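Local structure of alpha-galactosidase 1 (Saccharomyces cerevisiae, 3LRK) at residues S77-D80 against F84-A87; G129-D134 against Y167-D172; A278-W283 against A310-I315. The protein hydrolyses terminal, non-reducing alpha-D-galactose residues from alpha-D-galactosides such as galactose oligosaccharides and galactomannans. The protein carries 1 engineered substitution. All coordinates share one frame; numbering follows the deposited sequence.

Interaction 1: S77-D80 against F84-A87; sequences SGRD and FLVA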
loop_
_atom_site.group_PDB
_atom_site.type_symbol
_atom_site.label_atom_id
_atom_site.label_comp_id
_atom_site.label_asym_id
_atom_site.label_seq_id
_atom_site.Cartn_x
_atom_site.Cartn_y
_atom_site.Cartn_z
ATOM N N SER A 77 -22.197 -6.735 -32.618
ATOM C CA SER A 77 -22.665 -5.468 -33.196
ATOM C C SER A 77 -23.603 -4.694 -32.261
ATOM O O SER A 77 -23.967 -3.548 -32.544
ATOM C CB SER A 77 -23.331 -5.725 -34.552
ATOM O OG SER A 77 -24.466 -6.560 -34.409
ATOM N N GLY A 78 -23.962 -5.303 -31.137
ATOM C CA GLY A 78 -24.919 -4.712 -30.193
ATOM C C GLY A 78 -25.759 -5.765 -29.491
ATOM O O GLY A 78 -25.336 -6.927 -29.359
ATOM N N ARG A 79 -26.949 -5.360 -29.045
ATOM C CA ARG A 79 -27.903 -6.261 -28.390
ATOM C C ARG A 79 -29.278 -6.146 -29.057
ATOM O O ARG A 79 -29.656 -5.063 -29.534
ATOM C CB ARG A 79 -28.012 -5.964 -26.881
ATOM C CG ARG A 79 -26.695 -6.086 -26.124
ATOM C CD ARG A 79 -26.835 -5.898 -24.607
ATOM N NE ARG A 79 -25.567 -6.220 -23.948
ATOM C CZ ARG A 79 -25.235 -7.437 -23.494
ATOM N NH1 ARG A 79 -26.086 -8.450 -23.600
ATOM N NH2 ARG A 79 -24.046 -7.641 -22.938
ATOM N N ASP A 80 -30.016 -7.253 -29.092
ATOM C CA ASP A 80 -31.359 -7.276 -29.698
ATOM C C ASP A 80 -32.439 -6.730 -28.754
ATOM O O ASP A 80 -32.126 -6.289 -27.645
ATOM C CB ASP A 80 -31.709 -8.687 -30.222
ATOM C CG ASP A 80 -31.912 -9.721 -29.105
ATOM O OD1 ASP A 80 -32.161 -9.345 -27.937
ATOM O OD2 ASP A 80 -31.849 -10.933 -29.416
ATOM N N PHE A 84 -30.246 -9.586 -25.682
ATOM C CA PHE A 84 -29.253 -10.595 -26.045
ATOM C C PHE A 84 -28.180 -10.033 -26.949
ATOM O O PHE A 84 -28.477 -9.235 -27.849
ATOM C CB PHE A 84 -29.917 -11.776 -26.758
ATOM C CG PHE A 84 -29.853 -13.063 -25.994
ATOM C CD1 PHE A 84 -30.432 -13.174 -24.737
ATOM C CD2 PHE A 84 -29.233 -14.180 -26.552
ATOM C CE1 PHE A 84 -30.379 -14.373 -24.038
ATOM C CE2 PHE A 84 -29.176 -15.387 -25.856
ATOM C CZ PHE A 84 -29.749 -15.481 -24.601
ATOM N N LEU A 85 -26.940 -10.465 -26.718
ATOM C CA LEU A 85 -25.824 -10.172 -27.605
ATOM C C LEU A 85 -26.156 -10.601 -29.028
ATOM O O LEU A 85 -26.762 -11.659 -29.235
ATOM C CB LEU A 85 -24.561 -10.920 -27.163
ATOM C CG LEU A 85 -23.814 -10.422 -25.921
ATOM C CD1 LEU A 85 -22.890 -11.510 -25.403
ATOM C CD2 LEU A 85 -23.048 -9.147 -26.240
ATOM N N VAL A 86 -25.757 -9.768 -29.983
ATOM C CA VAL A 86 -25.899 -10.068 -31.411
ATOM C C VAL A 86 -24.503 -10.090 -32.036
ATOM O O VAL A 86 -23.754 -9.124 -31.912
ATOM C CB VAL A 86 -26.816 -9.021 -32.122
ATOM C CG1 VAL A 86 -26.945 -9.309 -33.627
ATOM C CG2 VAL A 86 -28.199 -9.002 -31.483
ATOM N N ALA A 87 -24.144 -11.196 -32.684
ATOM C CA ALA A 87 -22.889 -11.256 -33.432
ATOM C C ALA A 87 -22.974 -10.328 -34.648
ATOM O O ALA A 87 -24.036 -10.197 -35.238
ATOM C CB ALA A 87 -22.606 -12.680 -33.884
#
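Asp80 and Phe84 grip each other twice where the antiparallel hairpin of strands 76-79 and 85-87 turns. Asp80 N donates to Phe84 O (2.8 Å) in the carbonyl plane, and Phe84 N returns a bond to Asp80 OD1 (3.0 Å) from above the carboxylate plane. That second bond depends on the first torsion of Asp80, which sets CG between N and the carbonyl carbon (chi1 69°) and brings the carboxylate alongside Phe84, with OD2 3.4 Å from Phe84 CB. An alanine in place of Asp80 has no carboxylate, so Phe84 N is likely to be left without this acceptor and the turn with one bond fewer. Val86 CG2 packs against the near end of the Asp80 side chain, 3.7 Å from Asp80 CB. Ser77 N bonds to Val86 O and Val86 N to Gly78 O, each at 2.9 Å. On the other side of the ribbon Arg79 and Leu85 run side by side, Leu85 CD2 lying over one face of the guanidinium, 3.8 Å from NH2. Arg79 NH2 makes a salt bridge to Asp134 and a hydrogen bond to Gly126 O, NH1 one to Gly83 O. A carboxylate thus closes the turn, and Asp134 of helix 131-140 meets the guanidinium charge.

Interaction 2: G129-D134 against Y167-D172; sequences GREEED and YKAMSD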
loop_
_atom_site.group_PDB
_atom_site.type_symbol
_atom_site.label_atom_id
_atom_site.label_comp_id
_atom_site.label_asym_id
_atom_site.label_seq_id
_atom_site.Cartn_x
_atom_site.Cartn_y
_atom_site.Cartn_z
ATOM N N GLY A 129 -23.610 -7.106 -15.177
ATOM C CA GLY A 129 -25.034 -7.030 -14.861
ATOM C C GLY A 129 -25.900 -7.728 -15.900
ATOM O O GLY A 129 -27.119 -7.675 -15.830
ATOM N N ARG A 130 -25.256 -8.368 -16.871
ATOM C CA ARG A 130 -25.942 -9.044 -17.965
ATOM C C ARG A 130 -25.452 -10.476 -18.065
ATOM O O ARG A 130 -25.554 -11.106 -19.117
ATOM C CB ARG A 130 -25.698 -8.289 -19.275
ATOM C CG ARG A 130 -26.185 -6.820 -19.219
ATOM C CD ARG A 130 -25.768 -6.074 -20.463
ATOM N NE ARG A 130 -26.087 -4.644 -20.430
ATOM C CZ ARG A 130 -27.232 -4.104 -20.857
ATOM N NH1 ARG A 130 -28.217 -4.863 -21.339
ATOM N NH2 ARG A 130 -27.404 -2.784 -20.790
ATOM N N GLU A 131 -24.951 -10.997 -16.946
ATOM C CA GLU A 131 -24.220 -12.262 -16.950
ATOM C C GLU A 131 -25.097 -13.438 -17.340
ATOM O O GLU A 131 -24.657 -14.301 -18.100
ATOM C CB GLU A 131 -23.540 -12.525 -15.599
ATOM C CG GLU A 131 -22.407 -11.543 -15.261
ATOM C CD GLU A 131 -22.887 -10.272 -14.562
ATOM O OE1 GLU A 131 -24.111 -10.062 -14.460
ATOM O OE2 GLU A 131 -22.029 -9.491 -14.120
ATOM N N GLU A 132 -26.327 -13.473 -16.822
ATOM C CA GLU A 132 -27.225 -14.586 -17.112
ATOM C C GLU A 132 -27.508 -14.718 -18.616
ATOM O O GLU A 132 -27.324 -15.804 -19.167
ATOM C CB GLU A 132 -28.511 -14.522 -16.276
ATOM C CG GLU A 132 -28.276 -15.096 -14.858
ATOM C CD GLU A 132 -29.535 -15.350 -14.026
ATOM O OE1 GLU A 132 -30.672 -15.194 -14.540
ATOM O OE2 GLU A 132 -29.360 -15.709 -12.831
ATOM N N GLU A 133 -27.905 -13.612 -19.262
ATOM C CA GLU A 133 -28.192 -13.589 -20.716
ATOM C C GLU A 133 -26.959 -13.913 -21.518
ATOM O O GLU A 133 -27.042 -14.566 -22.564
ATOM C CB GLU A 133 -28.609 -12.205 -21.244
ATOM C CG GLU A 133 -29.588 -11.424 -20.508
ATOM C CD GLU A 133 -28.992 -10.628 -19.384
ATOM O OE1 GLU A 133 -28.692 -11.262 -18.371
ATOM O OE2 GLU A 133 -28.883 -9.380 -19.500
ATOM N N ASP A 134 -25.820 -13.379 -21.088
ATOM C CA ASP A 134 -24.617 -13.485 -21.910
ATOM C C ASP A 134 -24.027 -14.894 -21.866
ATOM O O ASP A 134 -23.688 -15.466 -22.910
ATOM C CB ASP A 134 -23.612 -12.393 -21.564
ATOM C CG ASP A 134 -24.050 -11.016 -22.083
ATOM O OD1 ASP A 134 -25.184 -10.891 -22.582
ATOM O OD2 ASP A 134 -23.253 -10.063 -21.988
ATOM N N TYR A 167 -16.530 -11.524 -10.747
ATOM C CA TYR A 167 -16.116 -12.696 -11.533
ATOM C C TYR A 167 -16.924 -13.958 -11.226
ATOM O O TYR A 167 -17.204 -14.754 -12.144
ATOM C CB TYR A 167 -14.593 -12.902 -11.482
ATOM C CG TYR A 167 -13.941 -11.865 -12.351
ATOM C CD1 TYR A 167 -13.311 -10.745 -11.806
ATOM C CD2 TYR A 167 -14.044 -11.960 -13.748
ATOM C CE1 TYR A 167 -12.762 -9.757 -12.636
ATOM C CE2 TYR A 167 -13.505 -10.992 -14.570
ATOM C CZ TYR A 167 -12.867 -9.902 -14.021
ATOM O OH TYR A 167 -12.343 -8.964 -14.869
ATOM N N LYS A 168 -17.331 -14.107 -9.957
ATOM C CA LYS A 168 -18.269 -15.157 -9.557
ATOM C C LYS A 168 -19.634 -15.048 -10.227
ATOM O O LYS A 168 -20.241 -16.072 -10.553
ATOM C CB LYS A 168 -18.440 -15.226 -8.022
ATOM C CG LYS A 168 -19.306 -16.409 -7.560
ATOM C CD LYS A 168 -19.246 -16.617 -6.061
ATOM C CE LYS A 168 -20.036 -17.860 -5.643
ATOM N NZ LYS A 168 -21.518 -17.606 -5.687
ATOM N N ALA A 169 -20.127 -13.821 -10.427
ATOM C CA ALA A 169 -21.388 -13.614 -11.135
ATOM C C ALA A 169 -21.406 -14.316 -12.502
ATOM O O ALA A 169 -22.403 -14.969 -12.843
ATOM C CB ALA A 169 -21.720 -12.103 -11.278
ATOM N N MET A 170 -20.324 -14.202 -13.271
ATOM C CA MET A 170 -20.265 -14.899 -14.576
ATOM C C MET A 170 -19.982 -16.409 -14.436
ATOM O O MET A 170 -20.516 -17.209 -15.203
ATOM C CB MET A 170 -19.267 -14.242 -15.532
ATOM C CG MET A 170 -19.156 -14.934 -16.907
ATOM S SD MET A 170 -20.722 -15.050 -17.770
ATOM C CE MET A 170 -20.770 -13.449 -18.580
ATOM N N SER A 171 -19.167 -16.784 -13.454
ATOM C CA SER A 171 -18.917 -18.199 -13.143
ATOM C C SER A 171 -20.242 -18.939 -12.904
ATOM O O SER A 171 -20.492 -19.998 -13.506
ATOM C CB SER A 171 -18.023 -18.330 -11.906
ATOM O OG SER A 171 -17.652 -19.682 -11.675
ATOM N N ASP A 172 -21.073 -18.367 -12.029
ATOM C CA ASP A 172 -22.388 -18.926 -11.704
ATOM C C ASP A 172 -23.333 -18.961 -12.902
ATOM O O ASP A 172 -24.035 -19.956 -13.118
ATOM C CB ASP A 172 -23.040 -18.156 -10.558
ATOM C CG ASP A 172 -22.330 -18.363 -9.227
ATOM O OD1 ASP A 172 -21.500 -19.291 -9.102
ATOM O OD2 ASP A 172 -22.616 -17.588 -8.294
#
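The carboxylate of Glu131 has Ala169 over one face and the backbone of Gly129 on the opposite side. The methyl CB of Ala169 stands 3.9 Å from both CD and OE2 of Glu131, whereas Gly129 N donates to Glu131 OE2 at 3.1 Å, arriving 43° out of the carboxylate plane. Glu131 reaches this position by a bend at its second torsion (chi2 87°), which folds the acid back over the start of helix 131-140 and ties it to Gly129, just before the N-cap residue Arg130. The bend leaves the aliphatic part of the chain facing helix 160-177: Glu131 CB is 3.9 Å from Ala169 O, and CG lies 4.1 Å from Met170 CB. Met170 CG is anti to the backbone N, and bends at chi2 and chi3 lay the thioether along the first turn of helix 131-140, with Met170 CE 4.0 Å from Glu131 CA and 4.3 Å from Asp134 CB. Between the helices the meeting is van der Waals, made by small or flexible groups. Met170 also rests on Leu146 and Tyr148 of strand 145-149 and on Tyr183 of strand 182-185. Helices 131-140 and 160-177 follow successive strands, 109-115 and 145-149, and pack side by side on the outside of the parallel barrel, as in the (beta/alpha)8 TIM-barrel domain of GH27 enzymes.

Interaction 3: A278-W283 against A310-I315; sequences AHFSMW and ASVIAI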
loop_
_atom_site.group_PDB
_atom_site.type_symbol
_atom_site.label_atom_id
_atom_site.label_comp_id
_atom_site.label_asym_id
_atom_site.label_seq_id
_atom_site.Cartn_x
_atom_site.Cartn_y
_atom_site.Cartn_z
ATOM N N ALA A 278 13.464 -19.108 -24.290
ATOM C CA ALA A 278 13.360 -18.731 -22.877
ATOM C C ALA A 278 11.901 -18.484 -22.494
ATOM O O ALA A 278 11.423 -18.996 -21.485
ATOM C CB ALA A 278 14.199 -17.493 -22.602
ATOM N N HIS A 279 11.206 -17.719 -23.336
ATOM C CA HIS A 279 9.809 -17.333 -23.133
ATOM C C HIS A 279 8.872 -18.557 -23.140
ATOM O O HIS A 279 8.088 -18.749 -22.202
ATOM C CB HIS A 279 9.451 -16.274 -24.190
ATOM C CG HIS A 279 8.001 -15.899 -24.260
ATOM N ND1 HIS A 279 7.210 -15.711 -23.146
ATOM C CD2 HIS A 279 7.219 -15.608 -25.331
ATOM C CE1 HIS A 279 5.992 -15.367 -23.528
ATOM N NE2 HIS A 279 5.973 -15.289 -24.849
ATOM N N PHE A 280 8.983 -19.401 -24.168
ATOM C CA PHE A 280 8.162 -20.610 -24.271
ATOM C C PHE A 280 8.445 -21.594 -23.129
ATOM O O PHE A 280 7.512 -22.123 -22.520
ATOM C CB PHE A 280 8.350 -21.272 -25.647
ATOM C CG PHE A 280 7.415 -22.420 -25.916
ATOM C CD1 PHE A 280 6.063 -22.196 -26.225
ATOM C CD2 PHE A 280 7.891 -23.736 -25.898
ATOM C CE1 PHE A 280 5.204 -23.263 -26.490
ATOM C CE2 PHE A 280 7.047 -24.813 -26.163
ATOM C CZ PHE A 280 5.701 -24.590 -26.456
ATOM N N SER A 281 9.729 -21.803 -22.828
ATOM C CA SER A 281 10.157 -22.722 -21.766
ATOM C C SER A 281 9.696 -22.274 -20.382
ATOM O O SER A 281 9.276 -23.104 -19.573
ATOM C CB SER A 281 11.679 -22.882 -21.752
ATOM O OG SER A 281 12.157 -23.396 -22.984
ATOM N N MET A 282 9.783 -20.971 -20.108
ATOM C CA MET A 282 9.387 -20.465 -18.785
ATOM C C MET A 282 7.862 -20.476 -18.571
ATOM O O MET A 282 7.395 -20.866 -17.500
ATOM C CB MET A 282 10.025 -19.104 -18.478
ATOM C CG MET A 282 11.558 -19.169 -18.229
ATOM S SD MET A 282 12.098 -20.489 -17.110
ATOM C CE MET A 282 11.219 -19.980 -15.626
ATOM N N TRP A 283 7.102 -20.092 -19.597
ATOM C CA TRP A 283 5.630 -20.230 -19.588
ATOM C C TRP A 283 5.217 -21.698 -19.389
ATOM O O TRP A 283 4.307 -21.995 -18.606
ATOM C CB TRP A 283 5.007 -19.670 -20.878
ATOM C CG TRP A 283 4.578 -18.186 -20.876
ATOM C CD1 TRP A 283 3.364 -17.694 -21.281
ATOM C CD2 TRP A 283 5.354 -17.040 -20.467
ATOM N NE1 TRP A 283 3.335 -16.315 -21.158
ATOM C CE2 TRP A 283 4.544 -15.891 -20.661
ATOM C CE3 TRP A 283 6.656 -16.869 -19.959
ATOM C CZ2 TRP A 283 4.991 -14.594 -20.361
ATOM C CZ3 TRP A 283 7.099 -15.572 -19.656
ATOM C CH2 TRP A 283 6.262 -14.454 -19.853
ATOM N N ALA A 310 7.673 -30.904 -28.331
ATOM C CA ALA A 310 6.912 -31.848 -27.512
ATOM C C ALA A 310 7.449 -31.995 -26.093
ATOM O O ALA A 310 6.675 -32.108 -25.150
ATOM C CB ALA A 310 6.845 -33.207 -28.199
ATOM N N SER A 311 8.772 -31.974 -25.965
ATOM C CA SER A 311 9.479 -32.124 -24.692
ATOM C C SER A 311 9.112 -31.014 -23.699
ATOM O O SER A 311 8.967 -31.245 -22.493
ATOM C CB SER A 311 10.982 -32.060 -24.964
ATOM O OG SER A 311 11.678 -32.820 -24.004
ATOM N N VAL A 312 8.982 -29.802 -24.219
ATOM C CA VAL A 312 8.671 -28.642 -23.387
ATOM C C VAL A 312 7.176 -28.600 -23.031
ATOM O O VAL A 312 6.813 -28.292 -21.888
ATOM C CB VAL A 312 9.174 -27.337 -24.049
ATOM C CG1 VAL A 312 8.709 -26.103 -23.283
ATOM C CG2 VAL A 312 10.703 -27.348 -24.152
ATOM N N ILE A 313 6.319 -28.923 -23.999
ATOM C CA ILE A 313 4.871 -29.055 -23.769
ATOM C C ILE A 313 4.552 -30.129 -22.714
ATOM O O ILE A 313 3.650 -29.953 -21.881
ATOM C CB ILE A 313 4.105 -29.347 -25.087
ATOM C CG1 ILE A 313 4.314 -28.211 -26.098
ATOM C CG2 ILE A 313 2.599 -29.570 -24.823
ATOM C CD1 ILE A 313 3.801 -28.529 -27.520
ATOM N N ALA A 314 5.319 -31.221 -22.729
ATOM C CA ALA A 314 5.135 -32.294 -21.760
ATOM C C ALA A 314 5.365 -31.812 -20.312
ATOM O O ALA A 314 4.707 -32.296 -19.394
ATOM C CB ALA A 314 6.041 -33.476 -22.090
ATOM N N ILE A 315 6.289 -30.866 -20.128
ATOM C CA ILE A 315 6.497 -30.193 -18.836
ATOM C C ILE A 315 5.229 -29.452 -18.415
ATOM O O ILE A 315 4.760 -29.614 -17.289
ATOM C CB ILE A 315 7.692 -29.189 -18.867
ATOM C CG1 ILE A 315 9.020 -29.904 -19.175
ATOM C CG2 ILE A 315 7.787 -28.379 -17.547
ATOM C CD1 ILE A 315 9.373 -31.057 -18.211
#
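Phe280 overlaps Val312 obliquely, the valine methyl CG1 lying 3.6 Å from both CD2 and CE2 of the ring. The next residue meets the same ring differently: Ile313 CG1 lies at the ring edge, near its plane, 3.9 Å from Phe280 CZ. The ring reaches the second helix because Phe280 CG is anti to the backbone N (chi1 -172°), which swings it out from the side of its own helix. Val312 repeats this choice: CG1, likewise anti to N, is the branch that touches, and it also approaches Ser281 CA at 4.0 Å. Ser281 turns its hydroxyl to Lys277 O one helical turn back and to Trp397 NE1, so this buried polar atom is satisfied beside an otherwise apolar contact. The two short helical segments run roughly in the same direction, 33° apart, with axes 9.4 Å from each other at their closest. Helix 273-285 precedes barrel strand 290-292 in the chain and helix 310-316 follows it. Ser281 packs on Ile462 and Phe464 of strand 461-469, Ile315 on Val356 of strand 355-361, and Met282 on Leu243 of helix 239-246; the pair belongs to the barrel's outer helices on the side that meets the C-terminal beta sandwich.

How the interactions relate
Interactions 1 and 2 are neighbours, their centres 16 Å apart, and Asp134 joins them: its OD2 takes a salt bridge from Arg79 NH2 at 2.7 Å, while Leu85 CD1 packs 3.6 Å from Asp134 CG. The hairpin is thereby fastened to the start of helix 131-140, which also meets helix 160-177. Both lie near substrate-binding residues without being part of the site: the side chain of Leu85 is about 9 Å from that of substrate-binding Asp73, and that of Met170 about 10 Å from those of Lys147 and the nucleophile Asp149. Interaction 3 stands apart, its centre 39 Å from interaction 1 and 34 Å from interaction 2, away from the catalytic residues and facing the beta sandwich instead.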